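Local coordinates for succinoglycan biosynthesis protein (Bacillus cereus ATCC 14579, PDB 3B55), which binds a calcium ion and is an erythromycin esterase-like protein, possibly involved in succinoglycan biosynthesis, whose reaction is not established, at residues A[117-122]-A[166-171]; A[182-187]-A[253-258]; A[201-206]-A[232-237]; A[335-340]-A[426-431]. The protein carries 1 engineered substitution. All blocks are in the same frame, centred on the assembly; numbering follows the deposited sequence.

Interaction 1: residues A[117-122]-A[166-171]; sequences DRALEL and VRVIGM
V168 holds CG1 anti to its backbone N (chi1 169°), which carries this branch to L122 CB at 3.9 Å. L122 holds CG anti to its carbonyl carbon (chi1 -59°), and this sets the course of the side chain beyond CB. A119 CB points toward the strand and stands 3.3 Å from G170 N, over the peptide that joins I169 to G170. G170 has no side chain, so the helix comes close here, with A119 CA and G170 CA 5.1 Å apart. The axes of 117-122 and 167-171 approach to 6.4 Å and run nearly antiparallel, at 169°. This is a helix lying along the edge strand of an alpha/beta sheet. I169 turns its side chain to the other face, where helix 278-298 packs. D123, the next residue of the helix, grips the strand with both oxygens: OD1 accepts from V168 N and OD2 pairs with R167 NH2. D117 OD2 is held by N177 N and S175 OG, beyond the strand end. Within the buried contact a methyl rests on a backbone peptide and a methylene meets a valine branch. Close fit probably holds this part, and the polar anchoring comes from D123.

Interaction 2: residues A[182-187]-A[253-258]; sequences NNIIEY and AWIKQN
Two helices of the all-helical part of the protein cross here, 182-187 over 253-258, with an angle of -136° and axes that approach to 9.3 Å. I255 and Y187 carry the contact. The Y187 side chain leaves its helix with CG anti to the backbone N (chi1 -173°), which lays the ring across the I255 side chain. The two cross obliquely. I255 CG1 sits over one face of the ring, 3.7 Å from the Y187 ring centroid, and is displaced toward the rim on the CG side. This is a CH-pi contact. I255 CD1 lies by the base of the tyrosine, 3.6 Å from Y187 CB, and equally near N183 O. That oxygen also accepts the helical bond from Y187 N. The far end of the ring is fixed elsewhere, since Y187 OH bonds to L245 O.

On the other side of I255, I184 and N258 slide past each other in opposite directions. I184 CG1 lies 4.2 Å from N258 CB, and its chain continues toward A259 and I262 of the same partner helix. The two asparagines close this side. Their side chains cross obliquely, with amide planes 79° apart. N258 OD1 also takes a weak bond from W116 NE1, which ties the pair to helix 116-128. The link between the asparagines is weak but fairly straight: N183 ND2 stands 3.4 Å from N258 OD1. N258 ND2 turns back to its own helix in a very short hydrogen bond, 2.5 Å to W254 O, with the donor above the carbonyl plane and N258 N as second donor.

Interaction 3: residues A[201-206]-A[232-237]; sequences EKIKGL and KTISAL. Engineered in segment 232-237: T233 (natural residue Gln).
The methyl tip I234 CD1 is the meeting point of this contact. It lies 3.5 Å from I203 CG2, closer than usual for two carbons, and 3.8 Å from L206 CD1. The two neighbours approach differently. L206 and I234 reach toward each other tip to tip, while I203 crosses I234 at about a right angle. K202 adds its CB, 4.2 Å from I234 CD1. Further along the K202 chain, CE presses on T233 CG2 at 3.3 Å, again a tight pair, and the two side chains cross at about a right angle.

Torsions place these groups. I234 is extended, with CG1 anti to its carbonyl carbon and chi2 -177°, so CD1 projects fully toward the other helix. I203 takes the crowded position for CG1 (chi1 85°), between the backbone N and the carbonyl carbon. This leaves CG2 as the branch that meets I234. K202 leaves the backbone at an unusual, unstaggered chi1 and then runs extended to a bend at chi4. T233 is an engineered residue. Its OG1 bonds back to L229 O, and its CG2 is the part that faces K202.

Outside this shell, helix 178-192 backs I203 through Y181 and I185, and I262 of helix 250-268 touches L206. The axes of 201-206 and 232-237 approach to 10.7 Å and cross at -146°, a roughly antiparallel, crossed helix pair. K202 NZ has a weak, long ion pair with D230 OD1. Burial of aliphatic groups probably drives the pairing, and that ion pair is likely to add little.

Interaction 4: residues A[335-340]-A[426-431]; sequences RYVSIG and AFDILV
The tight part of this contact is a parallel strand pair, 336-340 beside 429-431. G340 N gives its hydrogen to I429 O at 2.9 Å, nearly along the C=O axis. G340 O takes one from V431 N at 2.9 Å, also nearly along the C=O axis. S338 O accepts two, from D428 N and I429 N, both in its carbonyl plane. G340 is closely covered. The F427 ring lies flat against it, with G340 CA 3.8 Å from the F427 ring centroid, a CH-pi contact over the face. The ring sits where a G340 side chain would have to go. S338 OG meets the ring edge, 3.2 Å from F427 CD1, and bonds to V310 O. On the other face of the sheet, I339 and I429 lie side by side and point the same way, with I339 CG1 3.8 Å from I429 CB.

D428 marks the partly exposed side, before the strand begins. With CG anti to its carbonyl carbon (chi1 -59°), it is anchored by OD2 to S338 N, at 2.9 Å and nearly straight, though the place of OD2 is less sure. K312 NZ is a weak, long partner of that oxygen.

F427 and D428 link helix 423-426 to strand 429-433. Strand 336-344 lies between 429-433 and 77-82 in the mixed sheet, and L68 and M71 of helix 68-72 pack on I429.

In the fold
Along the chain, interaction 1 comes first and interaction 4 last, while interaction 3 falls between the two segments of interaction 2. Interactions 1 and 4 belong to the same mixed sheet but lie on opposite sides of the chain's centre, 23 Å apart between centres. Interaction 1 sits at one outer strand, 167-172. From there helices carry the structure outward. The centres of interactions 1 and 2 are 14 Å apart, and those of interactions 2 and 3 are 12 Å apart. L120 touches N183, and I185 touches I203, so interactions 1, 2 and 3 pack continuously. The calcium ion lies about 13 Å from the F427 side chain, so interaction 4 is near the metal site without forming it.

Interaction 1: residues A[117-122]-A[166-171]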
# COMPACT_ATOMS: atom_id res chain seq x y z
N ASP A 117 7.10 10.82 -2.77
CA ASP A 117 7.36 12.24 -2.52
C ASP A 117 6.39 12.87 -1.54
O ASP A 117 6.79 13.62 -0.64
CB ASP A 117 7.34 13.05 -3.83
CG ASP A 117 6.10 12.78 -4.67
OD1 ASP A 117 5.05 12.45 -4.10
OD2 ASP A 117 6.19 12.93 -5.90
N ARG A 118 5.11 12.56 -1.70
CA ARG A 118 4.08 13.12 -0.83
C ARG A 118 4.27 12.62 0.60
O ARG A 118 4.09 13.38 1.56
CB ARG A 118 2.69 12.75 -1.39
CG ARG A 118 2.51 13.26 -2.83
CD ARG A 118 1.25 12.75 -3.55
NE ARG A 118 0.06 13.50 -3.18
CZ ARG A 118 -0.77 14.06 -4.05
NH1 ARG A 118 -0.54 13.98 -5.36
NH2 ARG A 118 -1.84 14.69 -3.61
N ALA A 119 4.65 11.36 0.76
CA ALA A 119 4.86 10.79 2.09
C ALA A 119 6.04 11.43 2.83
O ALA A 119 6.11 11.37 4.06
CB ALA A 119 5.05 9.28 1.99
N LEU A 120 6.98 12.02 2.09
CA LEU A 120 8.12 12.67 2.72
C LEU A 120 7.60 13.76 3.66
O LEU A 120 8.21 14.05 4.68
CB LEU A 120 9.03 13.31 1.66
CG LEU A 120 9.82 12.37 0.75
CD1 LEU A 120 10.62 13.19 -0.26
CD2 LEU A 120 10.75 11.50 1.58
N GLU A 121 6.45 14.33 3.29
CA GLU A 121 5.81 15.38 4.07
C GLU A 121 4.96 14.81 5.20
O GLU A 121 4.76 15.46 6.23
CB GLU A 121 4.92 16.24 3.16
CG GLU A 121 5.66 17.06 2.12
CD GLU A 121 6.44 18.22 2.72
OE1 GLU A 121 6.15 18.63 3.87
OE2 GLU A 121 7.35 18.74 2.03
N LEU A 122 4.44 13.60 5.01
CA LEU A 122 3.62 12.97 6.03
C LEU A 122 4.56 12.49 7.13
O LEU A 122 4.22 12.54 8.31
CB LEU A 122 2.85 11.78 5.45
CG LEU A 122 1.91 12.09 4.28
CD1 LEU A 122 1.26 10.80 3.79
CD2 LEU A 122 0.85 13.10 4.71
N VAL A 166 7.62 5.49 14.66
CA VAL A 166 7.04 4.93 13.45
C VAL A 166 7.31 5.88 12.30
O VAL A 166 6.99 7.07 12.39
CB VAL A 166 5.52 4.75 13.60
CG1 VAL A 166 4.92 4.26 12.28
CG2 VAL A 166 5.23 3.78 14.74
N ARG A 167 7.91 5.37 11.22
CA ARG A 167 8.22 6.18 10.04
C ARG A 167 7.16 5.97 8.97
O ARG A 167 6.60 4.87 8.85
CB ARG A 167 9.58 5.79 9.46
CG ARG A 167 10.73 5.76 10.45
CD ARG A 167 10.99 7.12 11.09
NE ARG A 167 11.26 8.18 10.13
CZ ARG A 167 12.20 8.14 9.19
NH1 ARG A 167 12.98 7.07 9.07
NH2 ARG A 167 12.36 9.16 8.37
N VAL A 168 6.87 7.01 8.20
CA VAL A 168 5.88 6.91 7.14
C VAL A 168 6.55 6.99 5.78
O VAL A 168 7.17 7.99 5.43
CB VAL A 168 4.83 8.03 7.24
CG1 VAL A 168 3.97 8.07 5.99
CG2 VAL A 168 3.95 7.79 8.45
N ILE A 169 6.41 5.92 5.00
CA ILE A 169 7.00 5.84 3.67
C ILE A 169 5.94 5.69 2.58
O ILE A 169 4.87 5.11 2.82
CB ILE A 169 8.00 4.63 3.56
CG1 ILE A 169 9.20 4.84 4.48
CG2 ILE A 169 8.46 4.45 2.12
CD1 ILE A 169 8.99 4.31 5.88
N GLY A 170 6.24 6.21 1.40
CA GLY A 170 5.33 6.10 0.27
C GLY A 170 5.98 5.22 -0.79
O GLY A 170 7.10 5.49 -1.22
N MSE A 171 5.28 4.18 -1.21
CA MSE A 171 5.85 3.29 -2.22
C MSE A 171 5.39 3.60 -3.65
O MSE A 171 5.94 3.05 -4.60
CB MSE A 171 5.52 1.84 -1.87
CG MSE A 171 4.06 1.47 -2.03
SE MSE A 171 3.71 -0.38 -1.56
CE MSE A 171 1.80 -0.24 -1.24

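Interaction 2: residues A[182-187]-A[253-258]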
# COMPACT_ATOMS: atom_id res chain seq x y z
N ASN A 182 15.27 18.15 -4.13
CA ASN A 182 15.97 18.99 -3.17
C ASN A 182 16.71 18.17 -2.12
O ASN A 182 17.69 18.65 -1.55
CB ASN A 182 15.01 19.96 -2.47
CG ASN A 182 14.48 21.03 -3.40
OD1 ASN A 182 15.18 21.51 -4.29
ND2 ASN A 182 13.22 21.41 -3.20
N ASN A 183 16.26 16.95 -1.86
CA ASN A 183 16.96 16.10 -0.89
C ASN A 183 18.32 15.71 -1.46
O ASN A 183 19.33 15.71 -0.75
CB ASN A 183 16.17 14.82 -0.58
CG ASN A 183 15.01 15.07 0.36
OD1 ASN A 183 15.04 15.99 1.18
ND2 ASN A 183 13.98 14.23 0.27
N ILE A 184 18.34 15.38 -2.74
CA ILE A 184 19.57 15.00 -3.42
C ILE A 184 20.48 16.22 -3.55
O ILE A 184 21.67 16.15 -3.27
CB ILE A 184 19.28 14.43 -4.83
CG1 ILE A 184 18.43 13.16 -4.70
CG2 ILE A 184 20.59 14.14 -5.56
CD1 ILE A 184 17.92 12.64 -6.03
N ILE A 185 19.90 17.34 -3.97
CA ILE A 185 20.65 18.59 -4.13
C ILE A 185 21.31 18.99 -2.81
O ILE A 185 22.51 19.28 -2.75
CB ILE A 185 19.71 19.74 -4.60
CG1 ILE A 185 19.36 19.57 -6.08
CG2 ILE A 185 20.37 21.09 -4.37
CD1 ILE A 185 20.56 19.68 -7.03
N GLU A 186 20.51 19.00 -1.74
CA GLU A 186 20.99 19.39 -0.42
C GLU A 186 22.10 18.52 0.15
O GLU A 186 23.02 19.03 0.79
CB GLU A 186 19.81 19.44 0.57
CG GLU A 186 18.91 20.64 0.37
CD GLU A 186 19.68 21.94 0.46
OE1 GLU A 186 20.35 22.16 1.50
OE2 GLU A 186 19.62 22.75 -0.49
N TYR A 187 22.01 17.22 -0.08
CA TYR A 187 23.01 16.29 0.44
C TYR A 187 24.36 16.38 -0.27
O TYR A 187 25.40 16.14 0.33
CB TYR A 187 22.49 14.85 0.35
CG TYR A 187 23.37 13.83 1.01
CD1 TYR A 187 23.25 13.55 2.38
CD2 TYR A 187 24.34 13.14 0.28
CE1 TYR A 187 24.07 12.60 2.99
CE2 TYR A 187 25.16 12.19 0.88
CZ TYR A 187 25.01 11.92 2.24
OH TYR A 187 25.82 10.98 2.83
N ALA A 253 22.00 6.23 2.21
CA ALA A 253 21.07 5.19 1.78
C ALA A 253 19.79 5.87 1.33
O ALA A 253 19.23 5.53 0.28
CB ALA A 253 20.79 4.22 2.92
N TRP A 254 19.33 6.83 2.12
CA TRP A 254 18.12 7.57 1.80
C TRP A 254 18.26 8.28 0.46
O TRP A 254 17.39 8.19 -0.41
CB TRP A 254 17.80 8.62 2.87
CG TRP A 254 16.93 8.14 3.99
CD1 TRP A 254 17.33 7.77 5.25
CD2 TRP A 254 15.51 7.98 3.97
NE1 TRP A 254 16.25 7.39 6.00
CE2 TRP A 254 15.11 7.51 5.24
CE3 TRP A 254 14.52 8.19 2.99
CZ2 TRP A 254 13.78 7.25 5.57
CZ3 TRP A 254 13.19 7.93 3.31
CH2 TRP A 254 12.84 7.46 4.59
N ILE A 255 19.36 9.01 0.30
CA ILE A 255 19.61 9.77 -0.92
C ILE A 255 19.56 8.87 -2.14
O ILE A 255 18.88 9.18 -3.12
CB ILE A 255 20.98 10.47 -0.85
CG1 ILE A 255 21.02 11.38 0.38
CG2 ILE A 255 21.25 11.24 -2.12
CD1 ILE A 255 19.87 12.38 0.46
N LYS A 256 20.26 7.75 -2.06
CA LYS A 256 20.31 6.78 -3.15
C LYS A 256 18.91 6.31 -3.55
O LYS A 256 18.61 6.18 -4.74
CB LYS A 256 21.16 5.58 -2.70
CG LYS A 256 21.45 4.58 -3.79
CD LYS A 256 22.53 3.62 -3.35
CE LYS A 256 22.80 2.61 -4.44
NZ LYS A 256 23.02 3.32 -5.73
N GLN A 257 18.05 6.10 -2.57
CA GLN A 257 16.69 5.65 -2.82
C GLN A 257 15.87 6.75 -3.48
O GLN A 257 15.07 6.48 -4.39
CB GLN A 257 16.01 5.21 -1.52
CG GLN A 257 14.61 4.68 -1.73
CD GLN A 257 14.54 3.50 -2.68
OE1 GLN A 257 13.46 3.05 -3.05
NE2 GLN A 257 15.70 2.99 -3.08
N ASN A 258 16.07 7.99 -3.03
CA ASN A 258 15.38 9.13 -3.60
C ASN A 258 15.71 9.21 -5.09
O ASN A 258 14.84 9.52 -5.91
CB ASN A 258 15.83 10.43 -2.92
CG ASN A 258 15.18 10.62 -1.55
OD1 ASN A 258 14.13 11.25 -1.44
ND2 ASN A 258 15.80 10.07 -0.51

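Interaction 3: residues A[201-206]-A[232-237]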
# COMPACT_ATOMS: atom_id res chain seq x y z
N GLU A 201 21.64 20.60 -13.27
CA GLU A 201 20.57 20.83 -14.23
C GLU A 201 20.05 19.60 -14.96
O GLU A 201 19.28 19.73 -15.90
CB GLU A 201 20.91 21.93 -15.23
CG GLU A 201 21.90 21.58 -16.28
CD GLU A 201 22.48 22.83 -16.91
OE1 GLU A 201 22.31 23.92 -16.30
OE2 GLU A 201 23.10 22.75 -17.99
N LYS A 202 20.50 18.43 -14.53
CA LYS A 202 19.98 17.20 -15.10
C LYS A 202 18.67 17.14 -14.33
O LYS A 202 17.60 16.86 -14.88
CB LYS A 202 20.88 16.03 -14.72
CG LYS A 202 21.79 15.54 -15.84
CD LYS A 202 22.83 14.56 -15.31
CE LYS A 202 23.98 14.37 -16.30
NZ LYS A 202 23.54 13.71 -17.56
N ILE A 203 18.77 17.48 -13.04
CA ILE A 203 17.62 17.49 -12.14
C ILE A 203 16.74 18.70 -12.47
O ILE A 203 15.51 18.65 -12.30
CB ILE A 203 18.06 17.57 -10.64
CG1 ILE A 203 18.30 19.02 -10.23
CG2 ILE A 203 19.33 16.76 -10.43
CD1 ILE A 203 17.14 19.64 -9.49
N LYS A 204 17.36 19.78 -12.93
CA LYS A 204 16.63 20.99 -13.26
C LYS A 204 15.71 20.74 -14.45
O LYS A 204 14.64 21.33 -14.56
CB LYS A 204 17.61 22.13 -13.54
CG LYS A 204 17.04 23.53 -13.40
CD LYS A 204 18.18 24.53 -13.32
CE LYS A 204 17.68 25.94 -13.50
NZ LYS A 204 17.06 26.07 -14.84
N GLY A 205 16.15 19.86 -15.35
CA GLY A 205 15.36 19.55 -16.52
C GLY A 205 14.33 18.47 -16.19
O GLY A 205 13.27 18.41 -16.80
N LEU A 206 14.65 17.62 -15.22
CA LEU A 206 13.76 16.54 -14.81
C LEU A 206 12.56 17.01 -14.00
O LEU A 206 11.47 16.45 -14.11
CB LEU A 206 14.54 15.50 -14.01
CG LEU A 206 15.33 14.46 -14.80
CD1 LEU A 206 16.33 13.78 -13.87
CD2 LEU A 206 14.36 13.45 -15.42
N LYS A 232 19.38 7.73 -14.68
CA LYS A 232 20.38 6.68 -14.52
C LYS A 232 21.71 7.31 -14.17
O LYS A 232 22.43 6.83 -13.29
CB LYS A 232 20.54 5.86 -15.80
CG LYS A 232 19.48 4.80 -16.01
CD LYS A 232 19.73 4.00 -17.28
CE LYS A 232 18.71 2.87 -17.44
NZ LYS A 232 18.89 2.12 -18.72
N THR A 233 22.02 8.40 -14.86
CA THR A 233 23.26 9.12 -14.64
C THR A 233 23.35 9.72 -13.24
O THR A 233 24.41 9.69 -12.62
CB THR A 233 23.43 10.24 -15.70
OG1 THR A 233 23.82 9.66 -16.95
CG2 THR A 233 24.46 11.25 -15.25
N ILE A 234 22.25 10.27 -12.74
CA ILE A 234 22.25 10.86 -11.40
C ILE A 234 22.57 9.78 -10.37
O ILE A 234 23.42 9.98 -9.50
CB ILE A 234 20.90 11.50 -11.06
CG1 ILE A 234 20.69 12.75 -11.92
CG2 ILE A 234 20.85 11.85 -9.58
CD1 ILE A 234 19.42 13.51 -11.63
N SER A 235 21.90 8.64 -10.48
CA SER A 235 22.13 7.52 -9.57
C SER A 235 23.55 7.01 -9.72
O SER A 235 24.22 6.69 -8.74
CB SER A 235 21.15 6.38 -9.86
OG SER A 235 19.85 6.75 -9.44
N ALA A 236 24.01 6.91 -10.96
CA ALA A 236 25.36 6.44 -11.23
C ALA A 236 26.36 7.40 -10.58
O ALA A 236 27.38 6.97 -10.04
CB ALA A 236 25.61 6.36 -12.73
N LEU A 237 26.07 8.70 -10.63
CA LEU A 237 26.98 9.68 -10.04
C LEU A 237 27.11 9.50 -8.53
O LEU A 237 28.21 9.58 -7.98
CB LEU A 237 26.51 11.10 -10.35
CG LEU A 237 27.39 12.20 -9.74
CD1 LEU A 237 27.26 13.47 -10.54
CD2 LEU A 237 27.02 12.43 -8.28

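Interaction 4: residues A[335-340]-A[426-431]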
# COMPACT_ATOMS: atom_id res chain seq x y z
N ARG A 335 8.52 -14.78 5.48
CA ARG A 335 8.79 -13.54 6.19
C ARG A 335 7.77 -12.45 5.87
O ARG A 335 7.72 -11.43 6.55
CB ARG A 335 10.22 -13.06 5.92
CG ARG A 335 11.27 -13.89 6.66
CD ARG A 335 12.54 -13.09 6.89
NE ARG A 335 13.20 -12.76 5.63
CZ ARG A 335 13.78 -11.60 5.38
NH1 ARG A 335 13.78 -10.64 6.30
NH2 ARG A 335 14.37 -11.39 4.20
N TYR A 336 6.97 -12.67 4.83
CA TYR A 336 5.93 -11.73 4.44
C TYR A 336 4.59 -12.35 4.80
O TYR A 336 4.30 -13.47 4.38
CB TYR A 336 5.97 -11.46 2.94
CG TYR A 336 4.83 -10.59 2.43
CD1 TYR A 336 4.59 -9.33 2.98
CD2 TYR A 336 3.99 -11.03 1.40
CE1 TYR A 336 3.56 -8.53 2.52
CE2 TYR A 336 2.95 -10.23 0.93
CZ TYR A 336 2.75 -8.98 1.50
OH TYR A 336 1.73 -8.17 1.05
N VAL A 337 3.79 -11.64 5.59
CA VAL A 337 2.47 -12.12 5.96
C VAL A 337 1.49 -11.17 5.29
O VAL A 337 1.66 -9.96 5.35
CB VAL A 337 2.25 -12.09 7.49
CG1 VAL A 337 0.77 -12.30 7.80
CG2 VAL A 337 3.07 -13.18 8.15
N SER A 338 0.48 -11.72 4.64
CA SER A 338 -0.50 -10.90 3.94
C SER A 338 -1.87 -10.96 4.58
O SER A 338 -2.49 -12.02 4.68
CB SER A 338 -0.58 -11.34 2.47
OG SER A 338 -1.58 -10.63 1.77
N ILE A 339 -2.36 -9.80 5.01
CA ILE A 339 -3.67 -9.70 5.62
C ILE A 339 -4.59 -8.92 4.69
O ILE A 339 -4.25 -7.82 4.26
CB ILE A 339 -3.61 -8.96 6.97
CG1 ILE A 339 -2.74 -9.75 7.95
CG2 ILE A 339 -5.01 -8.78 7.52
CD1 ILE A 339 -2.50 -9.05 9.27
N GLY A 340 -5.74 -9.50 4.38
CA GLY A 340 -6.68 -8.81 3.50
C GLY A 340 -7.99 -8.56 4.21
O GLY A 340 -8.32 -9.26 5.16
N ALA A 426 -4.21 -16.07 -1.92
CA ALA A 426 -3.97 -14.64 -1.90
C ALA A 426 -3.63 -14.09 -0.51
O ALA A 426 -2.77 -13.22 -0.38
CB ALA A 426 -5.18 -13.91 -2.45
N PHE A 427 -4.30 -14.61 0.52
CA PHE A 427 -4.07 -14.12 1.88
C PHE A 427 -3.86 -15.18 2.95
O PHE A 427 -4.44 -16.27 2.90
CB PHE A 427 -5.24 -13.24 2.33
CG PHE A 427 -5.54 -12.09 1.42
CD1 PHE A 427 -4.69 -10.99 1.36
CD2 PHE A 427 -6.69 -12.10 0.63
CE1 PHE A 427 -4.98 -9.90 0.52
CE2 PHE A 427 -6.99 -11.02 -0.21
CZ PHE A 427 -6.13 -9.92 -0.26
N ASP A 428 -3.04 -14.84 3.94
CA ASP A 428 -2.76 -15.72 5.06
C ASP A 428 -3.83 -15.43 6.12
O ASP A 428 -4.26 -16.33 6.85
CB ASP A 428 -1.38 -15.41 5.67
CG ASP A 428 -0.25 -15.58 4.67
OD1 ASP A 428 -0.14 -16.67 4.05
OD2 ASP A 428 0.54 -14.62 4.50
N ILE A 429 -4.27 -14.18 6.20
CA ILE A 429 -5.26 -13.79 7.21
C ILE A 429 -6.35 -12.92 6.62
O ILE A 429 -6.06 -11.96 5.90
CB ILE A 429 -4.56 -13.03 8.35
CG1 ILE A 429 -3.47 -13.93 8.96
CG2 ILE A 429 -5.59 -12.61 9.43
CD1 ILE A 429 -2.52 -13.20 9.89
N LEU A 430 -7.61 -13.24 6.92
CA LEU A 430 -8.73 -12.45 6.42
C LEU A 430 -9.53 -11.78 7.53
O LEU A 430 -9.87 -12.40 8.54
CB LEU A 430 -9.69 -13.31 5.59
CG LEU A 430 -10.81 -12.42 4.99
CD1 LEU A 430 -10.51 -12.11 3.53
CD2 LEU A 430 -12.15 -13.11 5.12
N VAL A 431 -9.82 -10.50 7.32
CA VAL A 431 -10.61 -9.72 8.27
C VAL A 431 -11.90 -9.35 7.56
O VAL A 431 -11.89 -8.61 6.58
CB VAL A 431 -9.86 -8.45 8.69
CG1 VAL A 431 -10.76 -7.57 9.54
CG2 VAL A 431 -8.60 -8.84 9.45